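Local atomic coordinates of hypothetical protein SA2161 (Staphylococcus aureus, PDB entry 1Y7R), a protein that is of unknown function but, as a member of the GNAT family, probably transfers an acetyl group from acetyl-CoA to an unidentified acceptor. Residues 12-17 with 29-34; 41-46 with 51-56; 62-67 with 89-94; 67-72 with 111-116; 83-88 with 117-122. The protein carries 4 engineered substitutions. All coordinates share one frame; numbering follows the deposited sequence.

Contact 1 of 5, residues 12-17 with 29-34; sequences EDYCAL and EAAEKG
Ala31 of helix 28-34 turns its methyl group into the corner between Tyr14 and Cys15 on helix 11-20, and these three side chains make the whole contact. Tyr14 repays following outward. Its CB stands back, 5.1 Å from Ala31 CB. CG then lies opposite the backbone N (chi1 171°), which swings the ring out beside the second helix. On the near side of the ring Tyr14 CD2 comes to 3.7 Å from Ala31 CB and CE2 to 4.1 Å, the methyl approaching obliquely. The far side of the ring rests on Met53, and the OH at the tip is hydrogen-bonded to Asp68 OD2, which pins the end of the ring. Cys15 closes the corner, its SG 3.9 Å from Ala31 CB. All three are buried, yet between these segments the touch is one methyl in one corner; Cys11 extends the helix packing. Helix 11-20 lies against strand 49-58 through Tyr14 and Leu17, helix 28-34 packs beside it, and Thr62 of the second subunit also packs on Tyr14.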
# COMPACT_ATOMS: atom_id res chain seq x y z
N GLU A 12 15.11 -12.87 11.22
CA GLU A 12 16.46 -12.34 11.32
C GLU A 12 16.96 -11.81 9.98
O GLU A 12 17.49 -10.70 9.94
CB GLU A 12 17.45 -13.39 11.85
CG GLU A 12 18.91 -12.88 11.81
CD GLU A 12 19.85 -13.66 12.67
OE1 GLU A 12 19.48 -14.76 13.13
OE2 GLU A 12 20.98 -13.18 12.90
N ASP A 13 16.79 -12.58 8.90
CA ASP A 13 17.30 -12.18 7.57
C ASP A 13 16.61 -10.89 7.10
O ASP A 13 17.26 -9.97 6.58
CB ASP A 13 17.09 -13.29 6.54
CG ASP A 13 18.15 -14.38 6.60
OD1 ASP A 13 17.99 -15.37 5.84
OD2 ASP A 13 19.15 -14.23 7.34
N TYR A 14 15.30 -10.82 7.32
CA TYR A 14 14.51 -9.65 6.95
C TYR A 14 15.01 -8.42 7.67
O TYR A 14 15.31 -7.40 7.06
CB TYR A 14 13.02 -9.89 7.24
CG TYR A 14 12.15 -8.66 7.10
CD1 TYR A 14 11.64 -8.31 5.87
CD2 TYR A 14 11.81 -7.86 8.22
CE1 TYR A 14 10.83 -7.20 5.71
CE2 TYR A 14 11.01 -6.73 8.06
CZ TYR A 14 10.53 -6.40 6.80
OH TYR A 14 9.72 -5.29 6.64
N CYS A 15 15.07 -8.50 9.00
CA CYS A 15 15.46 -7.36 9.79
C CYS A 15 16.89 -6.94 9.41
O CYS A 15 17.19 -5.74 9.29
CB CYS A 15 15.38 -7.71 11.28
SG CYS A 15 13.66 -7.87 11.84
N ALA A 16 17.76 -7.94 9.23
CA ALA A 16 19.16 -7.71 8.90
C ALA A 16 19.33 -7.06 7.54
O ALA A 16 20.18 -6.17 7.35
CB ALA A 16 19.95 -9.02 8.94
N LEU A 17 18.50 -7.48 6.60
CA LEU A 17 18.56 -6.90 5.27
C LEU A 17 18.13 -5.44 5.27
O LEU A 17 18.81 -4.60 4.67
CB LEU A 17 17.79 -7.74 4.26
CG LEU A 17 17.78 -7.19 2.85
CD1 LEU A 17 19.21 -7.03 2.29
CD2 LEU A 17 16.93 -8.15 1.99
N GLU A 29 9.23 -8.39 16.44
CA GLU A 29 7.80 -8.57 16.63
C GLU A 29 7.02 -8.15 15.37
O GLU A 29 6.08 -8.85 14.94
CB GLU A 29 7.26 -7.80 17.83
CG GLU A 29 5.79 -8.14 18.18
CD GLU A 29 5.08 -7.10 19.07
OE1 GLU A 29 5.57 -5.95 19.22
OE2 GLU A 29 3.99 -7.43 19.61
N ALA A 30 7.38 -7.00 14.79
CA ALA A 30 6.63 -6.58 13.59
C ALA A 30 6.88 -7.56 12.45
O ALA A 30 5.95 -7.92 11.71
CB ALA A 30 6.98 -5.14 13.17
N ALA A 31 8.14 -7.97 12.30
CA ALA A 31 8.53 -8.89 11.25
C ALA A 31 7.79 -10.23 11.38
O ALA A 31 7.29 -10.78 10.39
CB ALA A 31 10.04 -9.07 11.26
N GLU A 32 7.68 -10.73 12.60
CA GLU A 32 7.00 -12.00 12.86
C GLU A 32 5.55 -11.90 12.42
O GLU A 32 5.03 -12.80 11.77
CB GLU A 32 7.04 -12.31 14.35
CG GLU A 32 8.34 -12.88 14.86
CD GLU A 32 8.27 -13.30 16.31
OE1 GLU A 32 7.59 -12.62 17.12
OE2 GLU A 32 8.90 -14.33 16.66
N LYS A 33 4.90 -10.80 12.78
CA LYS A 33 3.52 -10.61 12.43
C LYS A 33 3.30 -10.35 10.93
O LYS A 33 2.27 -10.73 10.40
CB LYS A 33 2.95 -9.44 13.21
CG LYS A 33 3.08 -9.56 14.72
CD LYS A 33 2.55 -8.32 15.40
CE LYS A 33 1.18 -7.97 14.86
NZ LYS A 33 0.30 -9.18 14.79
N GLY A 34 4.27 -9.71 10.27
CA GLY A 34 4.09 -9.19 8.89
C GLY A 34 4.56 -10.13 7.79
O GLY A 34 3.94 -10.21 6.71

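Contact 2 of 5, residues 41-46 with 51-56; sequences TVTLYD and IGMGRV
Strands 41-46 and 51-56 run antiparallel, 175° between their directions, with Val42 and Gly54 hydrogen-bonded N to O both ways at 3.0 Å, until a classic beta bulge sets Ile51 and Gly52 opposite Leu44, whose O takes a bond from Ile51 N at 2.8 Å and a weak one from Gly52 N at 3.5 Å. Thr41, Thr43, Met53 and Arg55 share the face toward helix 11-20. Thr43 CG2 lies alongside Met53 CB, 3.9 Å away, while Thr41 and Arg55 run side by side, with Thr41 CG2 3.9 Å from Arg55 CG. A water joins their polar ends, 2.6 Å from Thr41 OG1 and accepting from Arg55 NE at 2.7 Å. The Ile51 side chain runs at a slant to that of Leu44, with Ile51 CD1 3.9 Å from Leu44 CB. Arg55 also makes salt bridges, NH1 to Asp68 and NH2 to Asp59 of the second subunit, so the water on NE adds to the grip on a buried guanidinium and probably helps fix its rotation.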
# COMPACT_ATOMS: atom_id res chain seq x y z
N THR A 41 6.60 -12.27 -2.33
CA THR A 41 7.92 -11.90 -1.80
C THR A 41 8.98 -12.52 -2.68
O THR A 41 8.90 -13.71 -2.97
CB THR A 41 8.14 -12.43 -0.34
OG1 THR A 41 7.09 -11.95 0.52
CG2 THR A 41 9.46 -11.93 0.22
N VAL A 42 9.96 -11.72 -3.09
CA VAL A 42 11.13 -12.26 -3.83
C VAL A 42 12.37 -12.01 -3.00
O VAL A 42 12.52 -10.94 -2.41
CB VAL A 42 11.41 -11.49 -5.21
CG1 VAL A 42 11.41 -9.96 -5.11
CG2 VAL A 42 12.69 -12.04 -5.94
N THR A 43 13.24 -13.00 -2.94
CA THR A 43 14.50 -12.92 -2.21
C THR A 43 15.64 -13.42 -3.10
O THR A 43 15.45 -14.33 -3.92
CB THR A 43 14.48 -13.72 -0.88
OG1 THR A 43 13.81 -14.97 -1.08
CG2 THR A 43 13.74 -12.89 0.24
N LEU A 44 16.78 -12.75 -2.97
CA LEU A 44 18.00 -13.06 -3.73
C LEU A 44 19.08 -13.47 -2.76
O LEU A 44 19.33 -12.79 -1.76
CB LEU A 44 18.49 -11.83 -4.48
CG LEU A 44 17.49 -11.16 -5.43
CD1 LEU A 44 18.19 -9.96 -6.05
CD2 LEU A 44 16.98 -12.05 -6.52
N TYR A 45 19.76 -14.56 -3.09
CA TYR A 45 20.82 -15.08 -2.23
C TYR A 45 22.12 -15.23 -3.03
O TYR A 45 22.11 -15.71 -4.18
CB TYR A 45 20.44 -16.44 -1.66
CG TYR A 45 19.32 -16.45 -0.67
CD1 TYR A 45 19.57 -16.28 0.69
CD2 TYR A 45 18.01 -16.69 -1.07
CE1 TYR A 45 18.55 -16.30 1.63
CE2 TYR A 45 16.97 -16.72 -0.13
CZ TYR A 45 17.25 -16.53 1.22
OH TYR A 45 16.21 -16.55 2.15
N ASP A 46 23.23 -14.81 -2.41
CA ASP A 46 24.56 -14.99 -2.95
C ASP A 46 25.14 -16.09 -2.07
O ASP A 46 25.42 -15.83 -0.89
CB ASP A 46 25.41 -13.71 -2.83
CG ASP A 46 26.81 -13.88 -3.39
OD1 ASP A 46 27.14 -15.00 -3.81
OD2 ASP A 46 27.62 -12.91 -3.41
N ILE A 51 20.91 -11.22 -0.00
CA ILE A 51 21.42 -9.92 -0.41
C ILE A 51 20.34 -8.91 -0.87
O ILE A 51 20.62 -7.72 -1.01
CB ILE A 51 22.57 -10.08 -1.42
CG1 ILE A 51 22.08 -10.55 -2.79
CG2 ILE A 51 23.64 -11.02 -0.83
CD1 ILE A 51 21.48 -9.46 -3.64
N GLY A 52 19.11 -9.39 -1.09
CA GLY A 52 18.06 -8.52 -1.60
C GLY A 52 16.68 -9.12 -1.47
O GLY A 52 16.52 -10.34 -1.38
N MSE A 53 15.69 -8.24 -1.42
CA MSE A 53 14.29 -8.66 -1.32
C MSE A 53 13.38 -7.56 -1.84
O MSE A 53 13.75 -6.40 -1.96
CB MSE A 53 13.91 -8.98 0.13
CG MSE A 53 13.64 -7.76 0.93
SE MSE A 53 13.19 -8.32 2.73
CE MSE A 53 12.09 -9.70 2.36
N GLY A 54 12.16 -7.96 -2.14
CA GLY A 54 11.06 -7.01 -2.39
C GLY A 54 9.74 -7.70 -2.04
O GLY A 54 9.64 -8.94 -2.08
N ARG A 55 8.74 -6.91 -1.66
CA ARG A 55 7.46 -7.49 -1.23
C ARG A 55 6.31 -6.70 -1.87
O ARG A 55 6.50 -5.55 -2.28
CB ARG A 55 7.34 -7.48 0.31
CG ARG A 55 8.50 -8.20 1.01
CD ARG A 55 8.53 -8.02 2.50
NE ARG A 55 7.41 -8.69 3.17
CZ ARG A 55 6.57 -8.14 4.05
NH1 ARG A 55 6.69 -6.86 4.42
NH2 ARG A 55 5.62 -8.91 4.58
N VAL A 56 5.16 -7.35 -1.99
CA VAL A 56 3.93 -6.73 -2.51
C VAL A 56 2.77 -7.01 -1.53
O VAL A 56 2.54 -8.15 -1.09
CB VAL A 56 3.58 -7.27 -3.90
CG1 VAL A 56 2.24 -6.68 -4.42
CG2 VAL A 56 4.71 -7.01 -4.89
O HOH W 1 7.15 -11.42 3.10

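Contact 3 of 5, residues 62-67 with 89-94; sequences TVFQIV and MKYIKN
Ile66 is the bump that strand 63-67 presents to helix 89-94, and its tip points into the notch between Met89 and Ile92. Helix and strand run antiparallel, 176° between their directions, with 11.2 Å between the axes to be filled by side chains. Ile66 rises from the strand with an extended tip (chi2 169°) and Ile92 comes down to cross it at a slant, so that Ile92 CD1 lies 4.0 Å from Ile66 CD1 and 4.1 Å from its CG1. Met89, a selenomethionine, starts out away from the strand, but bends at chi2 and chi3 fold its methyl back toward Ile66; the exact fit there is doubtful. Farther along, Tyr91 reaches down beside Phe64, with Tyr91 CE1 and OH each 4.3 Å from Phe64 CE1. The ring planes are nearly perpendicular, but the atoms approach obliquely and not closely. Val102 of strand 101-107 touches both Ile66 and Ile92, placing the contact inside the beta-alpha-beta unit of strand 63-71, helix 80-95 and strand 101-107, while Tyr91 stacks on Phe40 at the strand 40-46 side.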
# COMPACT_ATOMS: atom_id res chain seq x y z
N THR A 62 -7.58 -4.23 -7.39
CA THR A 62 -7.83 -2.83 -7.57
C THR A 62 -6.58 -2.05 -7.22
O THR A 62 -6.30 -0.98 -7.80
CB THR A 62 -9.00 -2.58 -6.60
OG1 THR A 62 -10.28 -2.36 -7.23
CG2 THR A 62 -8.68 -1.88 -5.35
N VAL A 63 -5.82 -2.57 -6.26
CA VAL A 63 -4.69 -1.81 -5.73
C VAL A 63 -3.58 -2.74 -5.21
O VAL A 63 -3.87 -3.73 -4.55
CB VAL A 63 -5.15 -0.82 -4.64
CG1 VAL A 63 -5.84 -1.54 -3.44
CG2 VAL A 63 -4.02 0.14 -4.22
N PHE A 64 -2.33 -2.38 -5.50
CA PHE A 64 -1.15 -3.00 -4.87
C PHE A 64 -0.16 -1.91 -4.42
O PHE A 64 -0.12 -0.81 -4.99
CB PHE A 64 -0.44 -3.93 -5.87
CG PHE A 64 -1.31 -5.04 -6.40
CD1 PHE A 64 -1.26 -6.30 -5.81
CD2 PHE A 64 -2.16 -4.82 -7.49
CE1 PHE A 64 -2.07 -7.36 -6.30
CE2 PHE A 64 -2.95 -5.86 -8.00
CZ PHE A 64 -2.93 -7.13 -7.38
N GLN A 65 0.64 -2.25 -3.41
CA GLN A 65 1.77 -1.40 -3.03
C GLN A 65 3.00 -2.28 -2.98
O GLN A 65 2.98 -3.36 -2.37
CB GLN A 65 1.56 -0.76 -1.66
CG GLN A 65 2.48 0.46 -1.47
CD GLN A 65 2.47 1.02 -0.06
OE1 GLN A 65 2.10 0.35 0.90
NE2 GLN A 65 2.95 2.23 0.06
N ILE A 66 4.06 -1.82 -3.62
CA ILE A 66 5.37 -2.46 -3.56
C ILE A 66 6.10 -1.85 -2.37
O ILE A 66 6.14 -0.61 -2.24
CB ILE A 66 6.15 -2.21 -4.86
CG1 ILE A 66 5.37 -2.82 -6.03
CG2 ILE A 66 7.57 -2.77 -4.78
CD1 ILE A 66 5.90 -2.44 -7.38
N VAL A 67 6.64 -2.72 -1.52
CA VAL A 67 7.24 -2.31 -0.25
C VAL A 67 8.52 -3.10 -0.00
O VAL A 67 8.71 -4.13 -0.63
CB VAL A 67 6.26 -2.49 0.96
CG1 VAL A 67 5.00 -1.62 0.81
CG2 VAL A 67 5.88 -4.01 1.22
N MSE A 89 7.32 -7.26 -10.99
CA MSE A 89 6.49 -6.83 -12.13
C MSE A 89 5.87 -8.02 -12.86
O MSE A 89 4.75 -7.91 -13.39
CB MSE A 89 7.27 -5.93 -13.10
CG MSE A 89 7.63 -4.56 -12.53
SE MSE A 89 6.12 -3.59 -11.66
CE MSE A 89 6.29 -4.21 -9.93
N LYS A 90 6.60 -9.13 -12.90
CA LYS A 90 6.04 -10.42 -13.33
C LYS A 90 4.83 -10.91 -12.51
O LYS A 90 3.81 -11.34 -13.08
CB LYS A 90 7.16 -11.46 -13.41
CG LYS A 90 6.68 -12.81 -13.90
CD LYS A 90 7.86 -13.70 -14.25
CE LYS A 90 7.99 -13.79 -15.76
NZ LYS A 90 7.52 -12.53 -16.42
N TYR A 91 4.94 -10.86 -11.18
CA TYR A 91 3.83 -11.20 -10.29
C TYR A 91 2.62 -10.30 -10.57
O TYR A 91 1.50 -10.77 -10.78
CB TYR A 91 4.25 -11.12 -8.82
CG TYR A 91 3.02 -11.17 -7.96
CD1 TYR A 91 2.46 -10.01 -7.46
CD2 TYR A 91 2.35 -12.38 -7.76
CE1 TYR A 91 1.27 -10.05 -6.71
CE2 TYR A 91 1.19 -12.43 -7.01
CZ TYR A 91 0.65 -11.26 -6.51
OH TYR A 91 -0.51 -11.29 -5.76
N ILE A 92 2.85 -8.99 -10.61
CA ILE A 92 1.72 -8.06 -10.77
C ILE A 92 1.07 -8.21 -12.15
O ILE A 92 -0.16 -8.21 -12.25
CB ILE A 92 2.16 -6.61 -10.50
CG1 ILE A 92 2.60 -6.47 -9.03
CG2 ILE A 92 0.99 -5.65 -10.81
CD1 ILE A 92 3.26 -5.10 -8.69
N LYS A 93 1.88 -8.44 -13.19
CA LYS A 93 1.34 -8.64 -14.55
C LYS A 93 0.37 -9.81 -14.61
O LYS A 93 -0.61 -9.77 -15.38
CB LYS A 93 2.49 -8.82 -15.57
CG LYS A 93 2.05 -9.24 -17.00
CD LYS A 93 3.06 -10.21 -17.65
CE LYS A 93 3.30 -11.46 -16.76
NZ LYS A 93 3.87 -12.64 -17.48
N ASN A 94 0.62 -10.85 -13.83
CA ASN A 94 -0.22 -12.04 -13.89
C ASN A 94 -1.53 -11.90 -13.10
O ASN A 94 -2.42 -12.73 -13.22
CB ASN A 94 0.54 -13.31 -13.46
CG ASN A 94 1.49 -13.87 -14.55
OD1 ASN A 94 2.58 -13.32 -14.82
ND2 ASN A 94 1.10 -15.01 -15.15

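Contact 4 of 5, residues 67-72 with 111-116; sequences VDIAVL and DKLYVK. Engineered in segment 67-72: Leu72 (natural residue Ser). Engineered in segment 111-116: Val115 (natural residue Ala).
Strand 63-71, which lies between strands 49-58 and 101-107 in the GNAT sheet, meets helix 110-115 where Ile69 leans on Tyr114 and Leu113. The strand is kinked just before this point: Asp68 takes left-handed backbone angles (59°/41°), consistent with the bulged strand that, in this family, helps open the acetyl-CoA cleft. After the kink Ile69 points at the helix. Tyr114 comes the other way, with CG opposite its own carbonyl carbon (chi1 -52°), and the two side chains lie alongside, head to tail. The phenol end does the touching: Tyr114 OH is 3.5 Å from Ile69 CB, 3.7 Å from CG1 and 3.8 Å from CG2, so the oxygen rests on the branch point of the isoleucine. Ile69 CG1 also lies at the edge of the ring, near its plane, 4.2 Å from Tyr114 CE1. Leu113 flanks the pair, its CD2 4.3 Å from Ile69 CG2 and its CG over one face of the Tyr114 ring. A bound phosphate ion, probably from the crystallisation liquor, lies about 4 Å from the Leu113 side chain; such an ion may mark a pocket, but no site can be assigned from it. Between the two segments the contact is essentially one of dispersion and shape: a hydroxyl oxygen sits against aliphatic carbons, and the strand segment gives it a surface to lie on but no polar partner.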
# COMPACT_ATOMS: atom_id res chain seq x y z
N VAL A 67 6.64 -2.72 -1.52
CA VAL A 67 7.24 -2.31 -0.25
C VAL A 67 8.52 -3.10 -0.00
O VAL A 67 8.71 -4.13 -0.63
CB VAL A 67 6.26 -2.49 0.96
CG1 VAL A 67 5.00 -1.62 0.81
CG2 VAL A 67 5.88 -4.01 1.22
N ASP A 68 9.37 -2.61 0.90
CA ASP A 68 10.55 -3.37 1.35
C ASP A 68 11.49 -3.75 0.22
O ASP A 68 12.03 -4.87 0.19
CB ASP A 68 10.11 -4.64 2.09
CG ASP A 68 9.66 -4.34 3.50
OD1 ASP A 68 10.21 -3.40 4.10
OD2 ASP A 68 8.76 -5.01 4.02
N ILE A 69 11.72 -2.82 -0.73
CA ILE A 69 12.76 -3.07 -1.75
C ILE A 69 14.10 -2.79 -1.09
O ILE A 69 14.50 -1.63 -0.92
CB ILE A 69 12.55 -2.18 -2.99
CG1 ILE A 69 11.13 -2.41 -3.54
CG2 ILE A 69 13.62 -2.47 -4.09
CD1 ILE A 69 10.88 -3.78 -4.04
N ALA A 70 14.80 -3.86 -0.72
CA ALA A 70 15.99 -3.73 0.12
C ALA A 70 17.10 -4.52 -0.53
O ALA A 70 16.95 -5.73 -0.72
CB ALA A 70 15.72 -4.30 1.50
N VAL A 71 18.20 -3.85 -0.84
CA VAL A 71 19.39 -4.54 -1.38
C VAL A 71 20.55 -4.13 -0.47
O VAL A 71 20.70 -2.94 -0.18
CB VAL A 71 19.65 -4.10 -2.87
CG1 VAL A 71 21.02 -4.57 -3.36
CG2 VAL A 71 18.46 -4.55 -3.80
N LEU A 72 21.37 -5.08 -0.02
CA LEU A 72 22.56 -4.73 0.77
C LEU A 72 23.33 -3.56 0.17
O LEU A 72 23.56 -3.51 -1.05
CB LEU A 72 23.51 -5.91 0.89
CG LEU A 72 22.98 -7.09 1.69
CD1 LEU A 72 24.00 -8.22 1.58
CD2 LEU A 72 22.78 -6.66 3.14
N ASP A 111 14.20 6.66 -6.82
CA ASP A 111 13.23 6.92 -7.90
C ASP A 111 13.79 6.54 -9.28
O ASP A 111 13.04 6.13 -10.18
CB ASP A 111 12.67 8.36 -7.88
CG ASP A 111 13.75 9.45 -7.81
OD1 ASP A 111 14.93 9.19 -7.51
OD2 ASP A 111 13.38 10.62 -8.03
N LYS A 112 15.11 6.62 -9.43
CA LYS A 112 15.74 6.23 -10.70
C LYS A 112 15.54 4.76 -11.07
O LYS A 112 15.47 4.42 -12.27
CB LYS A 112 17.24 6.51 -10.67
CG LYS A 112 17.60 7.97 -10.50
CD LYS A 112 19.10 8.15 -10.66
CE LYS A 112 19.54 9.57 -10.29
NZ LYS A 112 18.80 10.65 -11.04
N LEU A 113 15.50 3.90 -10.06
CA LEU A 113 15.21 2.48 -10.26
C LEU A 113 13.76 2.28 -10.74
O LEU A 113 13.49 1.59 -11.75
CB LEU A 113 15.43 1.71 -8.96
CG LEU A 113 14.87 0.27 -8.99
CD1 LEU A 113 15.63 -0.53 -10.06
CD2 LEU A 113 14.93 -0.42 -7.69
N TYR A 114 12.81 2.91 -10.05
CA TYR A 114 11.39 2.60 -10.36
C TYR A 114 10.99 3.18 -11.70
O TYR A 114 10.14 2.63 -12.37
CB TYR A 114 10.46 3.08 -9.25
CG TYR A 114 10.94 2.54 -7.92
CD1 TYR A 114 10.95 1.16 -7.67
CD2 TYR A 114 11.39 3.40 -6.92
CE1 TYR A 114 11.43 0.65 -6.46
CE2 TYR A 114 11.86 2.91 -5.71
CZ TYR A 114 11.88 1.55 -5.48
OH TYR A 114 12.32 1.07 -4.24
N VAL A 115 11.64 4.27 -12.10
CA VAL A 115 11.37 4.88 -13.41
C VAL A 115 11.62 3.86 -14.56
O VAL A 115 10.92 3.89 -15.58
CB VAL A 115 12.24 6.18 -13.61
CG1 VAL A 115 12.02 6.74 -15.00
CG2 VAL A 115 11.84 7.21 -12.59
N LYS A 116 12.61 2.99 -14.38
CA LYS A 116 12.92 1.93 -15.35
C LYS A 116 11.75 0.98 -15.64
O LYS A 116 11.71 0.34 -16.68
CB LYS A 116 14.09 1.06 -14.84
CG LYS A 116 15.39 1.80 -14.72
CD LYS A 116 16.50 0.84 -14.19
CE LYS A 116 17.79 1.62 -13.95
NZ LYS A 116 18.11 2.38 -15.21

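Contact 5 of 5, residues 83-88 with 117-122; sequences LIMEHI and FGFMPT
This is an aromatic contact between the middle of helix 80-95 and the turn that follows helix 110-115: Phe117 and Phe119 both lean on Met85, a selenomethionine, while Glu86 borders the first ring. The main interaction is a CH-pi contact. Met85 CB lies 3.6 Å from the centroid of the Phe117 ring and 17° off the ring normal, over one face and displaced toward the CE1-CZ rim, with Met85 CG running on above the CE1 side. Glu86 leaves the helix pointing past the turn, but bends at chi2 (-76°), bringing its carboxylate to the ring edge. Glu86 CD stands in the plane of the ring, 3.6 Å from Phe117 CE2, with the carboxylate plane upright to it at 90°. A negative group set in line with the weakly positive ring hydrogens is probably mildly favourable. Met85 folds at chi2 and chi3, and the bend carries CE over to Phe119, 3.6 Å from its CE2, and 4.1 Å from Phe117 CB. Between the two phenylalanines Gly118, with backbone angles in the left-handed region, turns the chain so that both rings are directed toward the helix. Met89, one turn on, touches both rings as well. Phe119 reaches deeper, to Ile66 of strand 63-71 and to Val102 and Leu104 of strand 101-107, and Met120 and Pro121 pair with an antiparallel strand of the second subunit.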
# COMPACT_ATOMS: atom_id res chain seq x y z
N LEU A 83 16.65 -6.65 -10.67
CA LEU A 83 16.26 -8.06 -10.65
C LEU A 83 15.01 -8.32 -9.77
O LEU A 83 14.03 -8.97 -10.20
CB LEU A 83 17.46 -8.92 -10.21
CG LEU A 83 17.21 -10.44 -10.33
CD1 LEU A 83 16.81 -10.89 -11.74
CD2 LEU A 83 18.45 -11.15 -9.93
N ILE A 84 15.02 -7.75 -8.57
CA ILE A 84 13.86 -7.77 -7.67
C ILE A 84 12.60 -7.21 -8.37
O ILE A 84 11.54 -7.86 -8.41
CB ILE A 84 14.20 -7.00 -6.38
CG1 ILE A 84 15.17 -7.86 -5.55
CG2 ILE A 84 12.93 -6.68 -5.57
CD1 ILE A 84 15.97 -7.08 -4.50
N MSE A 85 12.75 -6.05 -8.98
CA MSE A 85 11.61 -5.40 -9.63
C MSE A 85 11.10 -6.22 -10.81
O MSE A 85 9.90 -6.29 -11.01
CB MSE A 85 11.97 -3.98 -10.08
CG MSE A 85 12.04 -2.94 -8.99
SE MSE A 85 10.29 -2.76 -8.03
CE MSE A 85 9.25 -1.97 -9.48
N GLU A 86 11.99 -6.86 -11.58
CA GLU A 86 11.55 -7.71 -12.68
C GLU A 86 10.64 -8.82 -12.16
O GLU A 86 9.59 -9.12 -12.74
CB GLU A 86 12.75 -8.30 -13.45
CG GLU A 86 13.50 -7.28 -14.30
CD GLU A 86 12.74 -6.92 -15.61
OE1 GLU A 86 11.52 -7.19 -15.70
OE2 GLU A 86 13.38 -6.40 -16.55
N HIS A 87 11.02 -9.44 -11.05
CA HIS A 87 10.17 -10.51 -10.49
C HIS A 87 8.86 -9.98 -9.90
O HIS A 87 7.78 -10.57 -10.12
CB HIS A 87 10.99 -11.34 -9.51
CG HIS A 87 11.98 -12.23 -10.20
ND1 HIS A 87 11.67 -13.51 -10.60
CD2 HIS A 87 13.24 -11.99 -10.64
CE1 HIS A 87 12.72 -14.04 -11.21
NE2 HIS A 87 13.69 -13.14 -11.25
N ILE A 88 8.93 -8.82 -9.25
CA ILE A 88 7.70 -8.17 -8.76
C ILE A 88 6.76 -7.81 -9.91
O ILE A 88 5.55 -8.05 -9.84
CB ILE A 88 8.06 -6.93 -7.90
CG1 ILE A 88 8.63 -7.39 -6.57
CG2 ILE A 88 6.86 -6.03 -7.69
CD1 ILE A 88 9.10 -6.25 -5.73
N PHE A 117 10.82 0.90 -14.69
CA PHE A 117 9.69 -0.03 -14.73
C PHE A 117 8.37 0.67 -15.02
O PHE A 117 7.32 0.05 -14.97
CB PHE A 117 9.66 -0.85 -13.44
CG PHE A 117 10.85 -1.74 -13.34
CD1 PHE A 117 12.03 -1.29 -12.73
CD2 PHE A 117 10.85 -2.96 -13.97
CE1 PHE A 117 13.17 -2.07 -12.72
CE2 PHE A 117 11.98 -3.78 -13.96
CZ PHE A 117 13.14 -3.33 -13.33
N GLY A 118 8.46 1.96 -15.34
CA GLY A 118 7.31 2.72 -15.84
C GLY A 118 6.63 3.56 -14.79
O GLY A 118 5.66 4.26 -15.10
N PHE A 119 7.14 3.53 -13.56
CA PHE A 119 6.56 4.35 -12.47
C PHE A 119 6.77 5.84 -12.72
O PHE A 119 7.80 6.25 -13.25
CB PHE A 119 7.14 3.92 -11.12
CG PHE A 119 6.59 2.63 -10.65
CD1 PHE A 119 5.45 2.60 -9.86
CD2 PHE A 119 7.15 1.42 -11.07
CE1 PHE A 119 4.89 1.38 -9.44
CE2 PHE A 119 6.57 0.20 -10.67
CZ PHE A 119 5.43 0.19 -9.87
N MSE A 120 5.77 6.63 -12.35
CA MSE A 120 5.89 8.07 -12.46
C MSE A 120 5.44 8.72 -11.14
O MSE A 120 4.72 8.11 -10.35
CB MSE A 120 5.04 8.57 -13.60
CG MSE A 120 3.65 8.04 -13.50
SE MSE A 120 2.50 9.06 -14.52
CE MSE A 120 2.82 8.24 -16.32
N PRO A 121 5.89 9.95 -10.90
CA PRO A 121 5.51 10.61 -9.66
C PRO A 121 4.01 10.82 -9.50
O PRO A 121 3.30 11.13 -10.48
CB PRO A 121 6.22 11.97 -9.74
CG PRO A 121 7.40 11.69 -10.64
CD PRO A 121 6.82 10.77 -11.70
N THR A 122 3.53 10.66 -8.27
CA THR A 122 2.18 11.07 -7.95
C THR A 122 2.07 12.60 -7.88
O THR A 122 1.02 13.19 -8.19
CB THR A 122 1.67 10.45 -6.65
OG1 THR A 122 2.53 10.84 -5.56
CG2 THR A 122 1.64 8.92 -6.78

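The contacts are ordered around one mixed sheet. Contact 2 is a hairpin within it; contact 1 lies on the face covered by helices 11-20 and 28-34, while contacts 3, 4 and 5 gather on the other face under helices 80-95 and 110-115, so helices cover both faces, as in the GNAT fold. Contacts 1 and 2 follow each other along the chain, whereas 3, 4 and 5 interleave: 3 and 4 share strand 63-71, 3 and 5 share helix 80-95, and centres of 4 and 5 are about 7 Å apart. Contacts 1 and 5 are farthest apart, about 23 Å between centres. Asp68 of contact 4 links its strand to Tyr14 on helix 11-20 and to Arg55 of contact 2, and all five border the second subunit.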